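Local structure of phage integrase/site-specific recombinase (Haloarcula marismortui, 3NRW) at residues 84-87 and 88-92; 98-101 and 102-105; 78-81 and 82-85; 14-17 and 18-21. The protein probably binds DNA as a tyrosine-recombinase-type integrase, the chain described being its N-terminal, all-helical core-binding domain. All coordinates share one frame; numbering follows the deposited sequence.

How the interactions relate
All four contacts belong to one small helical domain fragment. In chain order interaction 4 comes first, on helix 9-20; interaction 3 and then interaction 1 follow on helix 73-92, sharing Lys-84 and Asn-85, with centres 10 Å apart; interaction 2 closes the series in the loop after that helix. Helix 73-92 joins them all. Interaction 4 packs on it through Tyr-16 and His-19, which meet Trp-86 and Tyr-89, while the 98-105 loop of interaction 2 doubles back to lay Leu-100 and Val-104 against Leu-87. Interactions 2 and 4 do not touch, their centres being 20 Å apart, so the last helix is gripped separately by the first helix and the C-terminal tail.

Interaction 1. Residues 84-87 and 88-92; sequences KNWL and EYLAR
Leu-90 lays its CD1 methyl over one face of the Trp-86 indole, a CH-pi contact between residues one helical turn apart. CD1 sits 4.1 Å from the centroid of the five-membered ring of Trp-86 and 20° off the ring normal, nearest to the NE1 side. With CG anti to its own N (chi1 180°), Trp-86 stands its indole out from the helix, and Leu-90 reaches back with CD1 to cover it. The same CD1 of Leu-90 also touches CD2 of Leu-87, 4.2 Å away, so one leucine branch packs against two buried neighbours of the preceding turn.

A polar pair runs along another side of the helix. The Lys-84 chain is bent at three successive torsions, and its NZ stops 4.6 Å from OE2 of Glu-88, beyond a salt bridge. A water spans the gap: it donates to Glu-88 OE2 at 3.1 Å and accepts a weak bond from Lys-84 NZ. Beneath the side chains, i to i+4 backbone bonds hold the spacing; the one from Leu-90 N to Trp-86 O is 3.0 Å long.

Further out, Trp-86 NE1 donates to the carbonyl of Ala-12, pinning the indole to helix 9-20, and Phe-39 and Tyr-16 meet its ring. Leu-87 faces Met-51 and Val-104. The chemistry thus divides by side: an indole whose one N-H is satisfied can stay buried among apolar and aromatic neighbours, whereas Lys-84 and Glu-88, linked through water, probably attract each other only modestly.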
loop_
_atom_site.group_PDB
_atom_site.type_symbol
_atom_site.label_atom_id
_atom_site.label_comp_id
_atom_site.label_asym_id
_atom_site.label_seq_id
_atom_site.Cartn_x
_atom_site.Cartn_y
_atom_site.Cartn_z
ATOM N N LYS A 84 -0.223 -0.220 -5.344
ATOM C CA LYS A 84 0.852 -0.192 -6.329
ATOM C C LYS A 84 1.520 1.186 -6.402
ATOM O O LYS A 84 2.747 1.291 -6.376
ATOM C CB LYS A 84 0.306 -0.566 -7.712
ATOM C CG LYS A 84 1.312 -0.394 -8.841
ATOM C CD LYS A 84 2.347 -1.498 -8.831
ATOM C CE LYS A 84 2.004 -2.580 -9.842
ATOM N NZ LYS A 84 2.200 -2.103 -11.242
ATOM N N ASN A 85 0.715 2.239 -6.502
ATOM C CA ASN A 85 1.259 3.591 -6.584
ATOM C C ASN A 85 2.011 3.954 -5.315
ATOM O O ASN A 85 3.010 4.682 -5.347
ATOM C CB ASN A 85 0.145 4.605 -6.826
ATOM C CG ASN A 85 -0.590 4.350 -8.117
ATOM O OD1 ASN A 85 -0.040 3.754 -9.042
ATOM N ND2 ASN A 85 -1.831 4.806 -8.197
ATOM N N TRP A 86 1.524 3.446 -4.191
ATOM C CA TRP A 86 2.160 3.710 -2.913
ATOM C C TRP A 86 3.560 3.109 -2.907
ATOM O O TRP A 86 4.526 3.790 -2.560
ATOM C CB TRP A 86 1.307 3.119 -1.796
ATOM C CG TRP A 86 1.827 3.293 -0.416
ATOM C CD1 TRP A 86 2.538 4.345 0.082
ATOM C CD2 TRP A 86 1.568 2.423 0.688
ATOM N NE1 TRP A 86 2.730 4.188 1.446
ATOM C CE2 TRP A 86 2.140 3.018 1.836
ATOM C CE3 TRP A 86 0.896 1.201 0.817
ATOM C CZ2 TRP A 86 2.058 2.424 3.100
ATOM C CZ3 TRP A 86 0.817 0.610 2.080
ATOM C CH2 TRP A 86 1.393 1.226 3.202
ATOM N N LEU A 87 3.676 1.846 -3.306
ATOM C CA LEU A 87 4.977 1.195 -3.334
ATOM C C LEU A 87 5.933 1.858 -4.326
ATOM O O LEU A 87 7.143 1.871 -4.100
ATOM C CB LEU A 87 4.826 -0.295 -3.647
ATOM C CG LEU A 87 4.044 -1.088 -2.591
ATOM C CD1 LEU A 87 4.060 -2.562 -2.950
ATOM C CD2 LEU A 87 4.658 -0.874 -1.205
ATOM N N GLU A 88 5.402 2.407 -5.417
ATOM C CA GLU A 88 6.255 3.087 -6.395
ATOM C C GLU A 88 6.882 4.303 -5.722
ATOM O O GLU A 88 8.061 4.591 -5.919
ATOM C CB GLU A 88 5.443 3.529 -7.619
ATOM C CG GLU A 88 4.790 2.370 -8.353
ATOM C CD GLU A 88 4.171 2.772 -9.682
ATOM O OE1 GLU A 88 3.605 3.882 -9.769
ATOM O OE2 GLU A 88 4.231 1.963 -10.631
ATOM N N TYR A 89 6.087 5.013 -4.927
ATOM C CA TYR A 89 6.575 6.182 -4.206
ATOM C C TYR A 89 7.669 5.754 -3.237
ATOM O O TYR A 89 8.744 6.355 -3.193
ATOM C CB TYR A 89 5.434 6.856 -3.431
ATOM C CG TYR A 89 5.891 7.879 -2.415
ATOM C CD1 TYR A 89 6.618 9.005 -2.805
ATOM C CD2 TYR A 89 5.603 7.720 -1.057
ATOM C CE1 TYR A 89 7.047 9.943 -1.871
ATOM C CE2 TYR A 89 6.029 8.652 -0.117
ATOM C CZ TYR A 89 6.752 9.764 -0.532
ATOM O OH TYR A 89 7.189 10.693 0.388
ATOM N N LEU A 90 7.393 4.713 -2.459
ATOM C CA LEU A 90 8.367 4.226 -1.490
ATOM C C LEU A 90 9.645 3.722 -2.152
ATOM O O LEU A 90 10.731 3.863 -1.592
ATOM C CB LEU A 90 7.757 3.120 -0.625
ATOM C CG LEU A 90 6.581 3.530 0.268
ATOM C CD1 LEU A 90 6.126 2.313 1.054
ATOM C CD2 LEU A 90 6.987 4.662 1.219
ATOM N N ALA A 91 9.525 3.131 -3.337
ATOM C CA ALA A 91 10.710 2.644 -4.032
ATOM C C ALA A 91 11.563 3.839 -4.461
ATOM O O ALA A 91 12.791 3.803 -4.361
ATOM C CB ALA A 91 10.314 1.807 -5.245
ATOM N N ARG A 92 10.912 4.905 -4.923
ATOM C CA ARG A 92 11.631 6.100 -5.348
ATOM C C ARG A 92 12.413 6.711 -4.192
ATOM O O ARG A 92 13.530 7.203 -4.383
ATOM C CB ARG A 92 10.667 7.147 -5.920
ATOM C CG ARG A 92 11.350 8.453 -6.334
ATOM C CD ARG A 92 10.468 9.297 -7.250
ATOM N NE ARG A 92 9.291 9.853 -6.584
ATOM C CZ ARG A 92 9.323 10.842 -5.694
ATOM N NH1 ARG A 92 10.476 11.394 -5.346
ATOM N NH2 ARG A 92 8.193 11.296 -5.168
HETATM O O HOH W 1 5.321 -0.928 -10.885
#

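Interaction 2. Residues 98-101 and 102-105; sequences EDLP and EKVH
Asp-99 and Lys-103 are joined through a water that donates to Asp-99 OD2 at 2.9 Å and accepts from Lys-103 NZ at 2.8 Å. Directly, Asp-99 OD1 and Lys-103 NZ stand 4.0 Å apart, an attraction of opposite charges too long for a salt bridge. The lysine chain is extended beyond CG, its chi2, chi3 and chi4 all near 180°, and so carries the ammonium past the Asp-99 carbonyl to the carboxylate. A second water ties the backbone: it donates to Glu-98 O and accepts from Glu-102 N, the latter 3.2 Å away.

The chain here makes a short 3-10 turn around Pro-101 to Lys-103, in the loop that follows helix 73-92. Lys-103 N donates to Leu-100 O at 2.8 Å, the i to i+3 bond of such a turn.

Packing takes over on the inner side. Val-104 brings CB and CG2 against the carbonyl of Pro-101, whose oxygen is less surely placed. Leu-100 and Val-104, both buried, rest on Leu-87 of helix 73-92 and on Leu-59 of helix 56-67, while the Pro-101 ring touches Glu-88.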
loop_
_atom_site.group_PDB
_atom_site.type_symbol
_atom_site.label_atom_id
_atom_site.label_comp_id
_atom_site.label_asym_id
_atom_site.label_seq_id
_atom_site.Cartn_x
_atom_site.Cartn_y
_atom_site.Cartn_z
ATOM N N GLU A 98 13.618 -1.783 -5.023
ATOM C CA GLU A 98 13.181 -1.234 -6.298
ATOM C C GLU A 98 12.341 -2.185 -7.145
ATOM O O GLU A 98 11.562 -1.737 -7.985
ATOM C CB GLU A 98 14.384 -0.750 -7.115
ATOM C CG GLU A 98 15.518 -1.754 -7.233
ATOM C CD GLU A 98 16.574 -1.574 -6.155
ATOM O OE1 GLU A 98 16.246 -1.715 -4.955
ATOM O OE2 GLU A 98 17.739 -1.288 -6.512
ATOM N N ASP A 99 12.483 -3.492 -6.935
ATOM C CA ASP A 99 11.710 -4.450 -7.723
ATOM C C ASP A 99 10.429 -4.934 -7.049
ATOM O O ASP A 99 9.808 -5.895 -7.505
ATOM C CB ASP A 99 12.573 -5.664 -8.094
ATOM C CG ASP A 99 13.047 -6.445 -6.879
ATOM O OD1 ASP A 99 13.653 -7.521 -7.066
ATOM O OD2 ASP A 99 12.823 -5.989 -5.737
ATOM N N LEU A 100 10.017 -4.267 -5.978
ATOM C CA LEU A 100 8.810 -4.684 -5.276
ATOM C C LEU A 100 7.495 -4.220 -5.903
ATOM O O LEU A 100 6.569 -5.011 -6.076
ATOM C CB LEU A 100 8.851 -4.220 -3.820
ATOM C CG LEU A 100 7.649 -4.716 -3.011
ATOM C CD1 LEU A 100 7.837 -6.195 -2.670
ATOM C CD2 LEU A 100 7.510 -3.902 -1.745
ATOM N N PRO A 101 7.392 -2.928 -6.251
ATOM C CA PRO A 101 6.144 -2.445 -6.845
ATOM C C PRO A 101 5.639 -3.255 -8.040
ATOM O O PRO A 101 4.432 -3.410 -8.217
ATOM C CB PRO A 101 6.464 -0.987 -7.188
ATOM C CG PRO A 101 7.957 -0.984 -7.358
ATOM C CD PRO A 101 8.417 -1.871 -6.241
ATOM N N GLU A 102 6.559 -3.785 -8.842
ATOM C CA GLU A 102 6.192 -4.585 -10.011
ATOM C C GLU A 102 5.535 -5.903 -9.622
ATOM O O GLU A 102 4.841 -6.522 -10.426
ATOM C CB GLU A 102 7.431 -4.889 -10.863
ATOM C CG GLU A 102 8.595 -5.470 -10.061
ATOM C CD GLU A 102 9.444 -6.458 -10.846
ATOM O OE1 GLU A 102 9.817 -6.158 -12.003
ATOM O OE2 GLU A 102 9.755 -7.535 -10.292
ATOM N N LYS A 103 5.761 -6.340 -8.388
ATOM C CA LYS A 103 5.192 -7.598 -7.928
ATOM C C LYS A 103 3.744 -7.456 -7.468
ATOM O O LYS A 103 3.119 -8.435 -7.061
ATOM C CB LYS A 103 6.064 -8.179 -6.812
ATOM C CG LYS A 103 7.461 -8.541 -7.294
ATOM C CD LYS A 103 8.373 -8.967 -6.168
ATOM C CE LYS A 103 9.741 -9.366 -6.712
ATOM N NZ LYS A 103 10.678 -9.779 -5.624
ATOM N N VAL A 104 3.210 -6.240 -7.538
ATOM C CA VAL A 104 1.826 -5.999 -7.138
ATOM C C VAL A 104 0.880 -6.332 -8.285
ATOM O O VAL A 104 0.939 -5.718 -9.352
ATOM C CB VAL A 104 1.588 -4.527 -6.736
ATOM C CG1 VAL A 104 0.124 -4.328 -6.371
ATOM C CG2 VAL A 104 2.478 -4.152 -5.561
ATOM N N HIS A 105 0.006 -7.306 -8.055
ATOM C CA HIS A 105 -0.959 -7.729 -9.059
ATOM C C HIS A 105 -2.228 -6.881 -9.003
ATOM O O HIS A 105 -2.951 -6.889 -8.005
ATOM C CB HIS A 105 -1.298 -9.211 -8.857
ATOM C CG HIS A 105 -2.331 -9.737 -9.807
ATOM N ND1 HIS A 105 -3.666 -9.833 -9.479
ATOM C CD2 HIS A 105 -2.223 -10.188 -11.080
ATOM C CE1 HIS A 105 -4.337 -10.323 -10.509
ATOM N NE2 HIS A 105 -3.484 -10.546 -11.492
HETATM O O HOH W 2 9.485 -2.630 -9.584
HETATM O O HOH W 3 10.767 -7.365 -4.276
#

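Interaction 3. Residues 78-81 and 82-85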
loop_
_atom_site.group_PDB
_atom_site.type_symbol
_atom_site.label_atom_id
_atom_site.label_comp_id
_atom_site.label_asym_id
_atom_site.label_seq_id
_atom_site.Cartn_x
_atom_site.Cartn_y
_atom_site.Cartn_z
ATOM N N GLY A 78 -9.168 -0.821 -7.517
ATOM C CA GLY A 78 -8.730 0.518 -7.166
ATOM C C GLY A 78 -7.863 0.504 -5.924
ATOM O O GLY A 78 -6.988 1.352 -5.743
ATOM N N GLU A 79 -8.111 -0.480 -5.069
ATOM C CA GLU A 79 -7.362 -0.634 -3.836
ATOM C C GLU A 79 -5.959 -1.140 -4.145
ATOM O O GLU A 79 -4.970 -0.655 -3.586
ATOM C CB GLU A 79 -8.078 -1.629 -2.932
ATOM C CG GLU A 79 -7.684 -1.538 -1.494
ATOM C CD GLU A 79 -8.401 -2.553 -0.647
ATOM O OE1 GLU A 79 -9.651 -2.558 -0.645
ATOM O OE2 GLU A 79 -7.707 -3.352 0.011
HETATM N N MSE A 80 -5.869 -2.121 -5.035
HETATM C CA MSE A 80 -4.566 -2.671 -5.392
HETATM C C MSE A 80 -3.752 -1.652 -6.186
HETATM O O MSE A 80 -2.527 -1.610 -6.072
HETATM C CB MSE A 80 -4.726 -3.969 -6.200
HETATM C CG MSE A 80 -5.337 -5.143 -5.413
HETATM SE SE MSE A 80 -4.370 -5.566 -3.787
HETATM C CE MSE A 80 -2.702 -6.242 -4.534
ATOM N N GLN A 81 -4.435 -0.837 -6.985
ATOM C CA GLN A 81 -3.770 0.187 -7.787
ATOM C C GLN A 81 -3.158 1.248 -6.874
ATOM O O GLN A 81 -2.054 1.740 -7.122
ATOM C CB GLN A 81 -4.761 0.844 -8.747
ATOM C CG GLN A 81 -4.151 1.947 -9.593
ATOM C CD GLN A 81 -3.009 1.448 -10.458
ATOM O OE1 GLN A 81 -3.204 0.611 -11.340
ATOM N NE2 GLN A 81 -1.806 1.953 -10.200
ATOM N N THR A 82 -3.884 1.613 -5.822
ATOM C CA THR A 82 -3.365 2.595 -4.890
ATOM C C THR A 82 -2.197 1.956 -4.151
ATOM O O THR A 82 -1.198 2.614 -3.888
ATOM C CB THR A 82 -4.442 3.076 -3.891
ATOM O OG1 THR A 82 -5.316 4.009 -4.545
ATOM C CG2 THR A 82 -3.796 3.758 -2.691
ATOM N N LEU A 83 -2.314 0.669 -3.832
ATOM C CA LEU A 83 -1.229 -0.035 -3.152
ATOM C C LEU A 83 -0.002 0.028 -4.058
ATOM O O LEU A 83 1.114 0.300 -3.610
ATOM C CB LEU A 83 -1.610 -1.502 -2.888
ATOM C CG LEU A 83 -0.511 -2.399 -2.301
ATOM C CD1 LEU A 83 -0.003 -1.800 -1.001
ATOM C CD2 LEU A 83 -1.040 -3.814 -2.064
ATOM N N LYS A 84 -0.223 -0.220 -5.344
ATOM C CA LYS A 84 0.852 -0.192 -6.329
ATOM C C LYS A 84 1.520 1.186 -6.402
ATOM O O LYS A 84 2.747 1.291 -6.376
ATOM C CB LYS A 84 0.306 -0.566 -7.712
ATOM C CG LYS A 84 1.312 -0.394 -8.841
ATOM C CD LYS A 84 2.347 -1.498 -8.831
ATOM C CE LYS A 84 2.004 -2.580 -9.842
ATOM N NZ LYS A 84 2.200 -2.103 -11.242
ATOM N N ASN A 85 0.715 2.239 -6.502
ATOM C CA ASN A 85 1.259 3.591 -6.584
ATOM C C ASN A 85 2.011 3.954 -5.315
ATOM O O ASN A 85 3.010 4.682 -5.347
ATOM C CB ASN A 85 0.145 4.605 -6.826
ATOM C CG ASN A 85 -0.590 4.350 -8.117
ATOM O OD1 ASN A 85 -0.040 3.754 -9.042
ATOM N ND2 ASN A 85 -1.831 4.806 -8.197
#
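Side-chain polar contact is led by Gln-81 and Asn-85, one turn apart: Gln-81 NE2 donates to Asn-85 OD1 at 2.8 Å, but the N-H...O angle of only 128° makes the bond weak. The two amide planes are turned 35° from each other. Gln-81 reaches its partner by a bend at chi2 (60°), which swings the amide forward along the helix. Thr-82 keeps OG1 beside its backbone N, where the hydroxyl oxygen accepts a hydrogen bond from Arg-35 NH1 of helix 26-45.

Apolar contact falls to Met-80, a selenomethionine, and Leu-83. The two chains run alongside one another, with Met-80 CE 3.8 Å from Leu-83 CD2 and the selenium of Met-80 4.1 Å from that same methyl. Bends at chi2 and chi3 turn CE forward toward the leucine. Around them, Leu-83 meets Phe-39 and Tyr-62, and Met-80 meets Val-104.

Backbone bonds repeat at each step, among them Lys-84 N to Met-80 O at 2.8 Å and Asn-85 N to Gln-81 O at 2.9 Å. Glu-79, buried like Thr-82, likewise has an arginine partner, a salt bridge to Arg-66. With Gln-81 and Asn-85 on the more exposed side and Met-80 and Leu-83 inside, this is in outline an amphipathic alpha-helix of a helical core-binding domain.

Interaction 4. Residues 14-17 and 18-21; sequences DRYL and AHRQ
Near the C-terminal end of helix 9-20, Tyr-16 and Arg-20 pack their side chains together one turn apart. Arg-20 lays its CG over one face of the phenol ring in a CH-pi contact, 3.9 Å from the ring centroid of Tyr-16 and 24° off the normal. The methylene is displaced toward the rim, and Arg-20 CG comes within 3.6 Å of both CE1 and CZ of Tyr-16. The two side chains run alongside each other in the same direction, ring and guanidinium planes 25° apart. With CG anti to N (chi1 178°), Tyr-16 projects its ring outward, leaning slightly toward Arg-20; the arginine's bend at chi2 then carries CD on toward the hydroxyl, 4.0 Å from Tyr-16 OH, and a further bend at chi3 sets the direction of NE. Beyond this the guanidinium makes a long, weak ion pair with Asp-23.

In the core-binding domain this helix packs against helix 73-92, where the imidazole of His-19 stacks on Tyr-89. Leu-17, buried, turns instead to Phe-32 and Arg-33 of helix 26-45.

Along the backbone, Ala-18 N donates to Asp-14 O at 3.1 Å and His-19 N to Arg-15 O at 3.0 Å. Arg-20 N divides its hydrogen between Tyr-16 O, 2.9 Å away, and a weak i to i+3 bond to Leu-17 O at 3.3 Å.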
loop_
_atom_site.group_PDB
_atom_site.type_symbol
_atom_site.label_atom_id
_atom_site.label_comp_id
_atom_site.label_asym_id
_atom_site.label_seq_id
_atom_site.Cartn_x
_atom_site.Cartn_y
_atom_site.Cartn_z
ATOM N N ASP A 14 1.273 7.524 6.226
ATOM C CA ASP A 14 1.159 8.962 6.498
ATOM C C ASP A 14 2.032 9.776 5.542
ATOM O O ASP A 14 1.623 10.834 5.060
ATOM C CB ASP A 14 1.591 9.318 7.934
ATOM C CG ASP A 14 0.706 8.698 9.012
ATOM O OD1 ASP A 14 -0.463 8.357 8.734
ATOM O OD2 ASP A 14 1.190 8.575 10.158
ATOM N N ARG A 15 3.240 9.289 5.280
ATOM C CA ARG A 15 4.167 9.994 4.401
ATOM C C ARG A 15 3.601 10.127 2.996
ATOM O O ARG A 15 3.684 11.188 2.377
ATOM C CB ARG A 15 5.510 9.263 4.347
ATOM C CG ARG A 15 6.666 10.140 3.894
ATOM C CD ARG A 15 7.926 9.318 3.737
ATOM N NE ARG A 15 9.094 10.126 3.390
ATOM C CZ ARG A 15 9.893 10.711 4.276
ATOM N NH1 ARG A 15 9.657 10.592 5.577
ATOM N NH2 ARG A 15 10.946 11.400 3.861
ATOM N N TYR A 16 3.019 9.041 2.499
ATOM C CA TYR A 16 2.435 9.023 1.169
ATOM C C TYR A 16 1.265 10.003 1.053
ATOM O O TYR A 16 1.186 10.775 0.093
ATOM C CB TYR A 16 1.972 7.599 0.830
ATOM C CG TYR A 16 1.300 7.474 -0.518
ATOM C CD1 TYR A 16 1.999 7.742 -1.698
ATOM C CD2 TYR A 16 -0.043 7.102 -0.616
ATOM C CE1 TYR A 16 1.375 7.643 -2.943
ATOM C CE2 TYR A 16 -0.673 7.002 -1.857
ATOM C CZ TYR A 16 0.041 7.275 -3.012
ATOM O OH TYR A 16 -0.583 7.202 -4.238
ATOM N N LEU A 17 0.364 9.990 2.030
ATOM C CA LEU A 17 -0.792 10.889 1.982
ATOM C C LEU A 17 -0.362 12.358 1.980
ATOM O O LEU A 17 -0.925 13.172 1.247
ATOM C CB LEU A 17 -1.732 10.620 3.161
ATOM C CG LEU A 17 -2.314 9.202 3.219
ATOM C CD1 LEU A 17 -3.278 9.119 4.386
ATOM C CD2 LEU A 17 -3.023 8.850 1.912
ATOM N N ALA A 18 0.639 12.688 2.790
ATOM C CA ALA A 18 1.143 14.059 2.854
ATOM C C ALA A 18 1.765 14.422 1.509
ATOM O O ALA A 18 1.608 15.544 1.016
ATOM C CB ALA A 18 2.184 14.186 3.965
ATOM N N HIS A 19 2.477 13.462 0.924
ATOM C CA HIS A 19 3.134 13.641 -0.365
ATOM C C HIS A 19 2.142 13.888 -1.499
ATOM O O HIS A 19 2.421 14.657 -2.422
ATOM C CB HIS A 19 4.004 12.417 -0.687
ATOM C CG HIS A 19 4.406 12.317 -2.126
ATOM N ND1 HIS A 19 3.742 11.509 -3.027
ATOM C CD2 HIS A 19 5.389 12.930 -2.823
ATOM C CE1 HIS A 19 4.305 11.630 -4.218
ATOM N NE2 HIS A 19 5.306 12.487 -4.120
ATOM N N ARG A 20 0.988 13.231 -1.430
ATOM C CA ARG A 20 -0.046 13.382 -2.453
ATOM C C ARG A 20 -0.929 14.588 -2.142
ATOM O O ARG A 20 -1.709 15.038 -2.985
ATOM C CB ARG A 20 -0.910 12.120 -2.521
ATOM C CG ARG A 20 -0.205 10.910 -3.124
ATOM C CD ARG A 20 0.045 11.111 -4.613
ATOM N NE ARG A 20 -1.202 11.360 -5.333
ATOM C CZ ARG A 20 -1.302 11.454 -6.653
ATOM N NH1 ARG A 20 -0.226 11.317 -7.414
ATOM N NH2 ARG A 20 -2.482 11.687 -7.215
ATOM N N GLN A 21 -0.792 15.107 -0.925
ATOM C CA GLN A 21 -1.567 16.255 -0.467
ATOM C C GLN A 21 -1.172 17.521 -1.228
ATOM O O GLN A 21 -1.408 18.632 -0.752
ATOM C CB GLN A 21 -1.329 16.472 1.029
ATOM C CG GLN A 21 -2.375 17.328 1.726
ATOM C CD GLN A 21 -3.563 16.513 2.195
ATOM O OE1 GLN A 21 -3.424 15.624 3.035
ATOM N NE2 GLN A 21 -4.739 16.812 1.656
#